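Local coordinates for putative endonuclease/exonuclease/phosphatase family protein (Bacteroides thetaiotaomicron, PDB 3MPR) that is a putative metal-dependent hydrolase of the endonuclease/exonuclease/phosphatase family and probably cleaves phosphodiester bonds, as its nuclease relatives do, at residues D26-G29 and Q30-P33; Q50-F53 and L54-K58; F127-K130 and D131-F134. One frame throughout, in Å; residues are numbered along the deposited sequence.

Interaction 1: residues D26-G29 and Q30-P33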
loop_
_atom_site.group_PDB
_atom_site.type_symbol
_atom_site.label_atom_id
_atom_site.label_comp_id
_atom_site.label_asym_id
_atom_site.label_seq_id
_atom_site.Cartn_x
_atom_site.Cartn_y
_atom_site.Cartn_z
ATOM N N ASP A 26 20.049 -4.443 -10.068
ATOM C CA ASP A 26 19.264 -4.656 -8.853
ATOM C C ASP A 26 20.138 -4.535 -7.621
ATOM O O ASP A 26 19.972 -5.287 -6.648
ATOM C CB ASP A 26 18.622 -6.040 -8.857
ATOM C CG ASP A 26 17.613 -6.220 -9.987
ATOM O OD1 ASP A 26 16.671 -5.392 -10.118
ATOM O OD2 ASP A 26 17.771 -7.200 -10.749
ATOM N N GLY A 27 21.072 -3.592 -7.654
ATOM C CA GLY A 27 22.026 -3.439 -6.567
ATOM C C GLY A 27 21.413 -2.940 -5.273
ATOM O O GLY A 27 20.491 -2.125 -5.285
ATOM N N TRP A 28 21.938 -3.431 -4.155
ATOM C CA TRP A 28 21.483 -3.016 -2.834
ATOM C C TRP A 28 21.401 -1.504 -2.693
ATOM O O TRP A 28 20.397 -0.980 -2.216
ATOM C CB TRP A 28 22.391 -3.603 -1.746
ATOM C CG TRP A 28 22.100 -3.118 -0.341
ATOM C CD1 TRP A 28 22.911 -2.334 0.439
ATOM C CD2 TRP A 28 20.926 -3.376 0.437
ATOM N NE1 TRP A 28 22.311 -2.096 1.657
ATOM C CE2 TRP A 28 21.096 -2.733 1.679
ATOM C CE3 TRP A 28 19.751 -4.103 0.209
ATOM C CZ2 TRP A 28 20.130 -2.785 2.687
ATOM C CZ3 TRP A 28 18.794 -4.150 1.209
ATOM C CH2 TRP A 28 18.986 -3.497 2.430
ATOM N N GLY A 29 22.449 -0.795 -3.112
ATOM C CA GLY A 29 22.512 0.637 -2.890
ATOM C C GLY A 29 21.396 1.407 -3.569
ATOM O O GLY A 29 20.932 2.427 -3.065
ATOM N N GLN A 30 20.954 0.902 -4.712
ATOM C CA GLN A 30 19.847 1.490 -5.451
ATOM C C GLN A 30 18.485 1.089 -4.856
ATOM O O GLN A 30 17.543 1.882 -4.848
ATOM C CB GLN A 30 19.958 1.053 -6.916
ATOM C CG GLN A 30 18.790 1.419 -7.803
ATOM C CD GLN A 30 19.051 1.099 -9.266
ATOM O OE1 GLN A 30 19.820 1.791 -9.928
ATOM N NE2 GLN A 30 18.402 0.053 -9.778
ATOM N N ARG A 31 18.404 -0.132 -4.333
ATOM C CA ARG A 31 17.129 -0.733 -3.909
ATOM C C ARG A 31 16.683 -0.303 -2.530
ATOM O O ARG A 31 15.504 -0.045 -2.303
ATOM C CB ARG A 31 17.244 -2.264 -3.842
ATOM C CG ARG A 31 17.483 -2.955 -5.149
ATOM C CD ARG A 31 17.264 -4.458 -5.025
ATOM N NE ARG A 31 18.286 -5.176 -4.263
ATOM C CZ ARG A 31 18.104 -5.641 -3.028
ATOM N NH1 ARG A 31 16.942 -5.432 -2.396
ATOM N NH2 ARG A 31 19.085 -6.316 -2.423
ATOM N N TYR A 32 17.619 -0.281 -1.585
ATOM C CA TYR A 32 17.234 -0.158 -0.184
ATOM C C TYR A 32 16.544 1.152 0.205
ATOM O O TYR A 32 15.685 1.154 1.081
ATOM C CB TYR A 32 18.392 -0.542 0.767
ATOM C CG TYR A 32 19.304 0.580 1.231
ATOM C CD1 TYR A 32 18.887 1.498 2.178
ATOM C CD2 TYR A 32 20.604 0.682 0.744
ATOM C CE1 TYR A 32 19.732 2.518 2.613
ATOM C CE2 TYR A 32 21.446 1.688 1.160
ATOM C CZ TYR A 32 21.014 2.599 2.095
ATOM O OH TYR A 32 21.871 3.589 2.510
ATOM N N PRO A 33 16.892 2.268 -0.457
ATOM C CA PRO A 33 16.145 3.477 -0.113
ATOM C C PRO A 33 14.654 3.318 -0.433
ATOM O O PRO A 33 13.823 3.853 0.294
ATOM C CB PRO A 33 16.789 4.548 -0.996
ATOM C CG PRO A 33 18.216 4.048 -1.187
ATOM C CD PRO A 33 18.027 2.552 -1.352
#

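Interaction 2: residues Q50-F53 and L54-K58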
loop_
_atom_site.group_PDB
_atom_site.type_symbol
_atom_site.label_atom_id
_atom_site.label_comp_id
_atom_site.label_asym_id
_atom_site.label_seq_id
_atom_site.Cartn_x
_atom_site.Cartn_y
_atom_site.Cartn_z
ATOM N N GLN A 50 14.863 -10.959 6.074
ATOM C CA GLN A 50 15.799 -12.045 5.837
ATOM C C GLN A 50 16.910 -11.598 4.883
ATOM O O GLN A 50 16.738 -10.648 4.109
ATOM C CB GLN A 50 15.083 -13.294 5.316
ATOM C CG GLN A 50 13.893 -13.742 6.178
ATOM C CD GLN A 50 12.607 -12.989 5.871
ATOM O OE1 GLN A 50 12.284 -12.722 4.709
ATOM N NE2 GLN A 50 11.849 -12.659 6.917
ATOM N N GLU A 51 18.048 -12.277 4.988
ATOM C CA GLU A 51 19.195 -12.139 4.082
ATOM C C GLU A 51 20.146 -10.969 4.299
ATOM O O GLU A 51 21.126 -10.841 3.572
ATOM C CB GLU A 51 18.768 -12.186 2.613
ATOM C CG GLU A 51 18.236 -13.536 2.186
ATOM C CD GLU A 51 18.237 -13.740 0.676
ATOM O OE1 GLU A 51 19.093 -13.144 -0.025
ATOM O OE2 GLU A 51 17.396 -14.530 0.196
ATOM N N CYS A 52 19.882 -10.110 5.272
ATOM C CA CYS A 52 20.750 -8.947 5.441
ATOM C C CYS A 52 22.090 -9.282 6.091
ATOM O O CYS A 52 22.138 -9.912 7.135
ATOM C CB CYS A 52 20.068 -7.891 6.299
ATOM S SG CYS A 52 18.746 -7.020 5.437
ATOM N N PHE A 53 23.170 -8.809 5.488
ATOM C CA PHE A 53 24.444 -8.791 6.177
ATOM C C PHE A 53 24.414 -7.593 7.115
ATOM O O PHE A 53 23.558 -6.724 6.988
ATOM C CB PHE A 53 25.597 -8.686 5.174
ATOM C CG PHE A 53 25.777 -9.910 4.332
ATOM C CD1 PHE A 53 26.227 -11.089 4.893
ATOM C CD2 PHE A 53 25.525 -9.874 2.971
ATOM C CE1 PHE A 53 26.402 -12.220 4.121
ATOM C CE2 PHE A 53 25.695 -11.002 2.193
ATOM C CZ PHE A 53 26.134 -12.177 2.769
ATOM N N LEU A 54 25.333 -7.537 8.069
ATOM C CA LEU A 54 25.289 -6.460 9.044
ATOM C C LEU A 54 25.325 -5.077 8.388
ATOM O O LEU A 54 24.653 -4.161 8.843
ATOM C CB LEU A 54 26.431 -6.598 10.063
ATOM C CG LEU A 54 26.536 -5.499 11.125
ATOM C CD1 LEU A 54 25.269 -5.413 11.963
ATOM C CD2 LEU A 54 27.761 -5.713 12.019
ATOM N N HIS A 55 26.112 -4.910 7.330
ATOM C CA HIS A 55 26.188 -3.593 6.712
ATOM C C HIS A 55 24.832 -3.143 6.162
ATOM O O HIS A 55 24.485 -1.966 6.245
ATOM C CB HIS A 55 27.309 -3.492 5.667
ATOM C CG HIS A 55 27.022 -4.185 4.370
ATOM N ND1 HIS A 55 27.336 -5.508 4.146
ATOM C CD2 HIS A 55 26.519 -3.718 3.205
ATOM C CE1 HIS A 55 27.010 -5.835 2.908
ATOM N NE2 HIS A 55 26.512 -4.764 2.315
ATOM N N GLN A 56 24.063 -4.092 5.634
ATOM C CA GLN A 56 22.715 -3.806 5.150
ATOM C C GLN A 56 21.765 -3.420 6.289
ATOM O O GLN A 56 20.883 -2.574 6.118
ATOM C CB GLN A 56 22.161 -5.031 4.429
ATOM C CG GLN A 56 22.903 -5.400 3.159
ATOM C CD GLN A 56 22.293 -6.605 2.504
ATOM O OE1 GLN A 56 21.269 -6.503 1.825
ATOM N NE2 GLN A 56 22.895 -7.760 2.723
ATOM N N LEU A 57 21.923 -4.059 7.446
ATOM C CA LEU A 57 21.103 -3.713 8.608
ATOM C C LEU A 57 21.378 -2.280 9.039
ATOM O O LEU A 57 20.457 -1.537 9.388
ATOM C CB LEU A 57 21.363 -4.687 9.763
ATOM C CG LEU A 57 20.953 -6.144 9.502
ATOM C CD1 LEU A 57 21.375 -7.010 10.676
ATOM C CD2 LEU A 57 19.433 -6.246 9.274
ATOM N N LYS A 58 22.654 -1.886 9.018
ATOM C CA LYS A 58 23.025 -0.529 9.421
ATOM C C LYS A 58 22.464 0.514 8.452
ATOM O O LYS A 58 22.013 1.579 8.861
ATOM C CB LYS A 58 24.551 -0.409 9.539
ATOM C CG LYS A 58 25.068 -1.060 10.816
ATOM C CD LYS A 58 26.581 -1.087 10.863
ATOM C CE LYS A 58 27.073 -1.750 12.146
ATOM N NZ LYS A 58 28.563 -1.870 12.098
#

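Interaction 3: residues F127-K130 and D131-F134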
loop_
_atom_site.group_PDB
_atom_site.type_symbol
_atom_site.label_atom_id
_atom_site.label_comp_id
_atom_site.label_asym_id
_atom_site.label_seq_id
_atom_site.Cartn_x
_atom_site.Cartn_y
_atom_site.Cartn_z
ATOM N N PHE A 127 8.059 -8.824 23.064
ATOM C CA PHE A 127 7.773 -7.389 23.054
ATOM C C PHE A 127 6.632 -6.995 23.977
ATOM O O PHE A 127 5.760 -7.806 24.271
ATOM C CB PHE A 127 7.419 -6.927 21.633
ATOM C CG PHE A 127 8.570 -6.973 20.686
ATOM C CD1 PHE A 127 8.850 -8.129 19.985
ATOM C CD2 PHE A 127 9.374 -5.856 20.496
ATOM C CE1 PHE A 127 9.922 -8.185 19.124
ATOM C CE2 PHE A 127 10.463 -5.904 19.628
ATOM C CZ PHE A 127 10.731 -7.068 18.938
ATOM N N LYS A 128 6.639 -5.731 24.406
ATOM C CA LYS A 128 5.552 -5.166 25.184
ATOM C C LYS A 128 5.125 -3.832 24.560
ATOM O O LYS A 128 5.942 -2.928 24.393
ATOM C CB LYS A 128 5.988 -4.945 26.635
ATOM C CG LYS A 128 4.880 -4.406 27.538
ATOM C CD LYS A 128 5.331 -4.350 28.990
ATOM C CE LYS A 128 4.181 -4.049 29.923
ATOM N NZ LYS A 128 4.647 -3.881 31.329
ATOM N N CYS A 129 3.844 -3.711 24.232
ATOM C CA CYS A 129 3.332 -2.491 23.637
ATOM C C CYS A 129 3.324 -1.378 24.677
ATOM O O CYS A 129 2.795 -1.544 25.782
ATOM C CB CYS A 129 1.930 -2.727 23.071
ATOM S SG CYS A 129 1.897 -4.028 21.817
ATOM N N LYS A 130 3.922 -0.251 24.327
ATOM C CA LYS A 130 4.010 0.875 25.251
ATOM C C LYS A 130 2.639 1.469 25.582
ATOM O O LYS A 130 2.422 1.945 26.696
ATOM C CB LYS A 130 4.943 1.955 24.701
ATOM C CG LYS A 130 6.410 1.559 24.735
ATOM C CD LYS A 130 7.309 2.697 24.268
ATOM C CE LYS A 130 8.762 2.402 24.584
ATOM N NZ LYS A 130 9.702 3.477 24.124
ATOM N N ASP A 131 1.708 1.436 24.632
ATOM C CA ASP A 131 0.394 1.999 24.917
ATOM C C ASP A 131 -0.491 1.064 25.744
ATOM O O ASP A 131 -0.973 1.449 26.806
ATOM C CB ASP A 131 -0.331 2.492 23.652
ATOM C CG ASP A 131 -0.379 1.456 22.549
ATOM O OD1 ASP A 131 0.056 0.303 22.764
ATOM O OD2 ASP A 131 -0.866 1.798 21.450
ATOM N N THR A 132 -0.677 -0.170 25.292
ATOM C CA THR A 132 -1.657 -1.043 25.934
ATOM C C THR A 132 -1.046 -2.009 26.935
ATOM O O THR A 132 -1.766 -2.624 27.729
ATOM C CB THR A 132 -2.430 -1.882 24.901
ATOM O OG1 THR A 132 -1.528 -2.787 24.250
ATOM C CG2 THR A 132 -3.089 -0.989 23.866
ATOM N N GLY A 133 0.270 -2.172 26.884
ATOM C CA GLY A 133 0.931 -3.147 27.734
ATOM C C GLY A 133 0.872 -4.571 27.201
ATOM O O GLY A 133 1.418 -5.496 27.818
ATOM N N PHE A 134 0.221 -4.760 26.055
ATOM C CA PHE A 134 0.100 -6.093 25.453
ATOM C C PHE A 134 1.479 -6.711 25.226
ATOM O O PHE A 134 2.349 -6.085 24.616
ATOM C CB PHE A 134 -0.671 -6.001 24.122
ATOM C CG PHE A 134 -0.701 -7.290 23.333
ATOM C CD1 PHE A 134 -1.134 -8.470 23.917
ATOM C CD2 PHE A 134 -0.329 -7.309 22.001
ATOM C CE1 PHE A 134 -1.162 -9.655 23.200
ATOM C CE2 PHE A 134 -0.375 -8.490 21.276
ATOM C CZ PHE A 134 -0.789 -9.655 21.874
#

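Interaction 1: residues D26-G29 and Q30-P33
Tyr32 lays its CB over the six-membered ring of Trp28, 3.4 Å from the ring centroid and almost on the ring normal, a CH-pi contact. Its phenol ring slides past this point to make an offset stack with the five-membered ring of the indole, the planes 25° apart. With its CG anti to the backbone N (chi1 174°), the Trp28 indole reaches forward along the helix to lie beside Tyr32; Asp59 of helix 54-63 takes the indole NE1. This is packing one turn apart in the first turn of helix 28-41, with Gly27 as N-cap residue: its O accepts from Arg31 N at 3.0 Å, and Trp28 O from Tyr32 N at 2.9 Å. Arg31, bent at chi3, hooks back past the cap. Its NE donates to Asp26 O at 2.9 Å, near the guanidinium plane but well above the carbonyl plane, while NH2 lies 3.5 Å from Trp28 CE3 at the indole edge. An alanine in place of this arginine is likely to leave Asp26 O, and the carbonyls of Leu14, Arg15 and Pro277 that the same guanidinium binds, without this donor. Asp26, too far for a direct pair with Arg31, gives its carboxylate to Arg275.

Interaction 2: residues Q50-F53 and L54-K58
With CG anti to the carbonyl carbon (chi1 -65°) and an extended chain beyond it, Gln56 runs back beside Phe53, the two side chains pointing the same way, while a similar chi1 in Leu57 (-65°) turns its isobutyl group back toward Cys52. There Leu57 CD2 presses against Cys52 CB at 3.5 Å, closer than carbons usually pack, and lies 4.0 Å from Cys52 SG. A small, weakly polar cysteine suits this buried spot, since the branched leucine tip fits against it. Gln56 CB also sits 4.0 Å from Cys52 CB, so the two helix residues together hold the cysteine. The aliphatic part of Gln56 thus serves as packing surface, which a glutamine can offer while keeping a polar end.

Phe53 stands at the N-cap, and its carbonyl O accepts from Leu57 N at 3.2 Å, a fairly straight bond that closes the first turn of the helix. Its ring runs on beside the Gln56 chain. Just before them, Glu51 leaves strand 46-50 with a positive phi (81°), and its carboxylate is held by Arg15, Asn16 and Asn13. The whole is a strand-to-helix junction that carries a metal ligand: Glu51 binds magnesium in a crystal structure of this protein, consistent with the metal-site glutamate of the DNase I-like fold.

Interaction 3: residues F127-K130 and D131-F134
Cys129 is the tight centre of this turn, with backbone bonds from both its N and its O and a side chain directed into the fold. Its N donates to Phe134 O at 2.8 Å in a nearly straight bond (169°), and its O accepts from Gly133 N, also at 2.8 Å. The thiol, anti to its own carbonyl carbon (chi1 -59°), lies at the edge of the Phe134 ring, SG to CD2 4.0 Å, a sulfur-aromatic contact that a compact, polarisable sulfur suits well. Thr132 tightens the bend: its OG1 accepts from Phe134 N at 3.2 Å, an ST turn, and also bonds to Thr5. Gly133 has a positive phi (81°), where a CB would be jammed against the preceding carbonyl O.

The outer side is looser. Lys128 lays its extended chain along Gly133, CG to O 3.6 Å, and Asp131 OD1 accepts a weak bond from Thr132 N. Lys130 is exposed too, though its NZ reaches Thr90 O. This hairpin turn links strand 121-129 to its antiparallel neighbour 135-142; Phe127 packs on Phe93 and Ile95 of strand 93-102, while Phe134 stacks with Phe289 from the other sheet.

Interactions 1 and 2 are neighbours, their centres 12 Å apart, and touch where Trp28 meets Gln56; they join the starts of helices 28-41 and 54-63. Both border the metal site: interaction 2 contains Glu51, and the side chain of Arg31 in interaction 1 lies about 7 Å from that of Glu51. Arg15 connects them further, its backbone O accepting from Arg31 while its guanidinium pairs with Glu51. No magnesium is bound to this chain in the model. Interaction 3 stands apart, centred 27 Å from interaction 2 and 34 Å from interaction 1, a hairpin turn remote from that site and coming within about 13 Å of interaction 2 by nearest atoms.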